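Local coordinates for protein cephalosporin hydroxylase CMCI (Streptomyces clavuligerus, PDB 2BM8) that probably modifies the cephalosporin nucleus during cephamycin biosynthesis, using a Rossmann-like domain related to rhamnosyl O-methyltransferases, at residues R83-L88 / I108-I113. The protein carries 3 engineered substitutions. Residues are numbered along the deposited sequence; the frame is centred on the assembly and turned at random.
Sequences RTIVEL and IDCQVI
The guanidinium of Arg83 and the carboxylate of Asp109, the flat side-chain groups at the N-terminal end of this strand pair, cross obliquely with their planes 29° apart. Asp109 OD2 lies 3.2 Å from Arg83 NH1 but well out of the guanidinium plane, so charge alone makes the salt bridge and no N-H points at the oxygen. The bent arginine chain also lays CD 3.2 Å from the backbone O of Asp109, a residue at the centre of an inverse gamma turn. Beyond this exposed end, four hydrogen bonds join the backbones of 83-88 and 108-113, in the parallel register of strands 84-88 and 111-116. Gln111 N-H donates to Arg83 O from above the carbonyl plane; Ile85 N donates to Gln111 O within that carbonyl's plane, at 3.1 Å. Farther along, Ile113 N to Ile85 O (2.8 Å) and Glu87 N to Ile113 O (2.7 Å) run nearly along the C=O axes, the latter the straightest, with 174° at the hydrogen. Thr84, Val86, Gln111 and Ile113 share one face of the sheet, where Thr84 CG2 meets Ile113 CD1 at 4.2 Å and Thr84 OG1 is hydrogen-bonded to Ala152 O. Ile85 and Val112 point to the other face; just before the strand, Cys110 places SG, anti to its backbone N, 3.7 Å from Ile85 CD1. Helix 94-106 packs here, with Phe99 against Ile85 and Thr103 against Cys110. The Glu87 carboxylate leads away, OE2 forming a salt bridge with Lys65 and OE1 a hydrogen bond with Asn160 ND2. Parallel strands running 10° apart and linked through helix 94-106 form a beta-alpha-beta unit of the central sheet, characteristic of the Rossmann-like fold of this methyltransferase-related family.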
ATOM      1  N   ARG B  83     -15.056 -39.004   7.860  1.00 13.66           N
ATOM      2  CA  ARG B  83     -14.972 -40.309   7.209  1.00 14.22           C
ATOM      3  C   ARG B  83     -14.986 -40.229   5.665  1.00 14.16           C
ATOM      4  O   ARG B  83     -14.574 -41.173   4.997  1.00 14.02           O
ATOM      5  CB  ARG B  83     -16.111 -41.218   7.703  1.00 14.68           C
ATOM      6  CG  ARG B  83     -15.921 -41.760   9.132  1.00 16.27           C
ATOM      7  CD  ARG B  83     -15.286 -43.151   9.199  1.00 19.12           C
ATOM      8  NE  ARG B  83     -16.295 -44.194   9.431  1.00 22.16           N
ATOM      9  CZ  ARG B  83     -16.453 -45.304   8.708  1.00 24.55           C
ATOM     10  NH1 ARG B  83     -15.666 -45.586   7.673  1.00 25.70           N
ATOM     11  NH2 ARG B  83     -17.414 -46.159   9.033  1.00 26.25           N
ATOM     12  N   THR B  84     -15.449 -39.113   5.097  1.00 14.34           N
ATOM     13  CA  THR B  84     -15.546 -38.976   3.645  1.00 14.38           C
ATOM     14  C   THR B  84     -15.233 -37.551   3.195  1.00 14.47           C
ATOM     15  O   THR B  84     -15.829 -36.608   3.681  1.00 14.42           O
ATOM     16  CB  THR B  84     -16.967 -39.351   3.137  1.00 14.56           C
ATOM     17  OG1 THR B  84     -17.389 -40.615   3.667  1.00 14.60           O
ATOM     18  CG2 THR B  84     -16.965 -39.561   1.619  1.00 14.70           C
ATOM     19  N   ILE B  85     -14.303 -37.401   2.263  1.00 14.46           N
ATOM     20  CA  ILE B  85     -14.081 -36.122   1.611  1.00 14.64           C
ATOM     21  C   ILE B  85     -14.344 -36.249   0.116  1.00 14.94           C
ATOM     22  O   ILE B  85     -13.748 -37.087  -0.541  1.00 15.14           O
ATOM     23  CB  ILE B  85     -12.657 -35.651   1.871  1.00 14.57           C
ATOM     24  CG1 ILE B  85     -12.493 -35.325   3.361  1.00 13.72           C
ATOM     25  CG2 ILE B  85     -12.331 -34.431   1.013  1.00 14.28           C
ATOM     26  CD1 ILE B  85     -11.066 -35.184   3.780  1.00 13.95           C
ATOM     27  N   VAL B  86     -15.246 -35.413  -0.394  1.00 15.43           N
ATOM     28  CA  VAL B  86     -15.627 -35.375  -1.800  1.00 15.87           C
ATOM     29  C   VAL B  86     -15.104 -34.112  -2.497  1.00 16.24           C
ATOM     30  O   VAL B  86     -15.342 -33.005  -2.029  1.00 15.56           O
ATOM     31  CB  VAL B  86     -17.149 -35.353  -1.941  1.00 16.10           C
ATOM     32  CG1 VAL B  86     -17.548 -35.332  -3.408  1.00 16.62           C
ATOM     33  CG2 VAL B  86     -17.793 -36.551  -1.231  1.00 16.71           C
ATOM     34  N   GLU B  87     -14.407 -34.291  -3.621  1.00 16.76           N
ATOM     35  CA  GLU B  87     -13.977 -33.187  -4.482  1.00 17.39           C
ATOM     36  C   GLU B  87     -14.765 -33.230  -5.769  1.00 17.34           C
ATOM     37  O   GLU B  87     -14.632 -34.178  -6.514  1.00 17.18           O
ATOM     38  CB  GLU B  87     -12.496 -33.327  -4.849  1.00 17.57           C
ATOM     39  CG  GLU B  87     -11.551 -32.582  -3.929  1.00 20.07           C
ATOM     40  CD  GLU B  87     -11.530 -31.089  -4.190  1.00 22.08           C
ATOM     41  OE1 GLU B  87     -12.455 -30.589  -4.869  1.00 21.90           O
ATOM     42  OE2 GLU B  87     -10.575 -30.427  -3.724  1.00 23.13           O
ATOM     43  N   LEU B  88     -15.580 -32.215  -6.021  1.00 17.62           N
ATOM     44  CA  LEU B  88     -16.206 -31.980  -7.330  1.00 17.91           C
ATOM     45  C   LEU B  88     -15.237 -31.081  -8.099  1.00 18.07           C
ATOM     46  O   LEU B  88     -14.987 -29.957  -7.674  1.00 17.94           O
ATOM     47  CB  LEU B  88     -17.550 -31.259  -7.149  1.00 18.01           C
ATOM     48  CG  LEU B  88     -18.758 -31.490  -8.063  1.00 18.64           C
ATOM     49  CD1 LEU B  88     -19.631 -30.260  -8.027  1.00 17.68           C
ATOM     50  CD2 LEU B  88     -18.419 -31.868  -9.521  1.00 19.74           C
ATOM     51  N   ILE B 108      -7.327 -41.110  10.784  1.00 20.00           N
ATOM     52  CA  ILE B 108      -8.740 -41.011  10.444  1.00 20.21           C
ATOM     53  C   ILE B 108      -9.063 -41.977   9.307  1.00 20.31           C
ATOM     54  O   ILE B 108      -8.435 -41.915   8.252  1.00 20.76           O
ATOM     55  CB  ILE B 108      -9.065 -39.580   9.965  1.00 20.25           C
ATOM     56  CG1 ILE B 108      -8.647 -38.534  11.010  1.00 20.80           C
ATOM     57  CG2 ILE B 108     -10.546 -39.444   9.653  1.00 20.16           C
ATOM     58  CD1 ILE B 108      -8.406 -37.161  10.420  1.00 20.57           C
ATOM     59  N   ASP B 109     -10.044 -42.852   9.512  1.00 20.14           N
ATOM     60  CA  ASP B 109     -10.545 -43.740   8.453  1.00 20.00           C
ATOM     61  C   ASP B 109     -11.343 -42.933   7.424  1.00 19.38           C
ATOM     62  O   ASP B 109     -12.546 -42.798   7.554  1.00 19.72           O
ATOM     63  CB  ASP B 109     -11.441 -44.837   9.067  1.00 20.09           C
ATOM     64  CG  ASP B 109     -11.975 -45.825   8.028  1.00 20.85           C
ATOM     65  OD1 ASP B 109     -11.629 -45.674   6.830  1.00 20.15           O
ATOM     66  OD2 ASP B 109     -12.747 -46.781   8.325  1.00 19.82           O
ATOM     67  N   CYS B 110     -10.682 -42.413   6.396  1.00 18.68           N
ATOM     68  CA  CYS B 110     -11.340 -41.509   5.457  1.00 18.15           C
ATOM     69  C   CYS B 110     -11.203 -42.010   4.028  1.00 17.78           C
ATOM     70  O   CYS B 110     -10.098 -42.325   3.568  1.00 18.12           O
ATOM     71  CB  CYS B 110     -10.781 -40.080   5.588  1.00 17.95           C
ATOM     72  SG  CYS B 110     -11.642 -38.783   4.649  1.00 17.41           S
ATOM     73  N   GLN B 111     -12.348 -42.075   3.346  1.00 17.05           N
ATOM     74  CA  GLN B 111     -12.438 -42.330   1.912  1.00 16.39           C
ATOM     75  C   GLN B 111     -12.523 -41.006   1.159  1.00 15.91           C
ATOM     76  O   GLN B 111     -13.405 -40.203   1.431  1.00 15.14           O
ATOM     77  CB  GLN B 111     -13.711 -43.131   1.622  1.00 16.45           C
ATOM     78  CG  GLN B 111     -13.686 -44.526   2.175  1.00 15.99           C
ATOM     79  CD  GLN B 111     -12.551 -45.315   1.590  1.00 15.39           C
ATOM     80  OE1 GLN B 111     -12.147 -45.067   0.464  1.00 15.86           O
ATOM     81  NE2 GLN B 111     -12.015 -46.239   2.354  1.00 15.57           N
ATOM     82  N   VAL B 112     -11.600 -40.784   0.224  1.00 15.61           N
ATOM     83  CA  VAL B 112     -11.562 -39.565  -0.577  1.00 15.49           C
ATOM     84  C   VAL B 112     -12.162 -39.895  -1.924  1.00 15.22           C
ATOM     85  O   VAL B 112     -11.841 -40.926  -2.491  1.00 15.25           O
ATOM     86  CB  VAL B 112     -10.117 -39.054  -0.764  1.00 15.61           C
ATOM     87  CG1 VAL B 112     -10.085 -37.762  -1.555  1.00 15.33           C
ATOM     88  CG2 VAL B 112      -9.454 -38.843   0.584  1.00 16.35           C
ATOM     89  N   ILE B 113     -13.039 -39.031  -2.417  1.00 15.00           N
ATOM     90  CA  ILE B 113     -13.717 -39.229  -3.694  1.00 15.02           C
ATOM     91  C   ILE B 113     -13.551 -37.994  -4.597  1.00 15.14           C
ATOM     92  O   ILE B 113     -13.795 -36.870  -4.172  1.00 14.84           O
ATOM     93  CB  ILE B 113     -15.230 -39.547  -3.465  1.00 15.01           C
ATOM     94  CG1 ILE B 113     -15.400 -40.957  -2.882  1.00 15.08           C
ATOM     95  CG2 ILE B 113     -16.018 -39.451  -4.779  1.00 14.59           C
ATOM     96  CD1 ILE B 113     -16.727 -41.198  -2.224  1.00 14.52           C
TER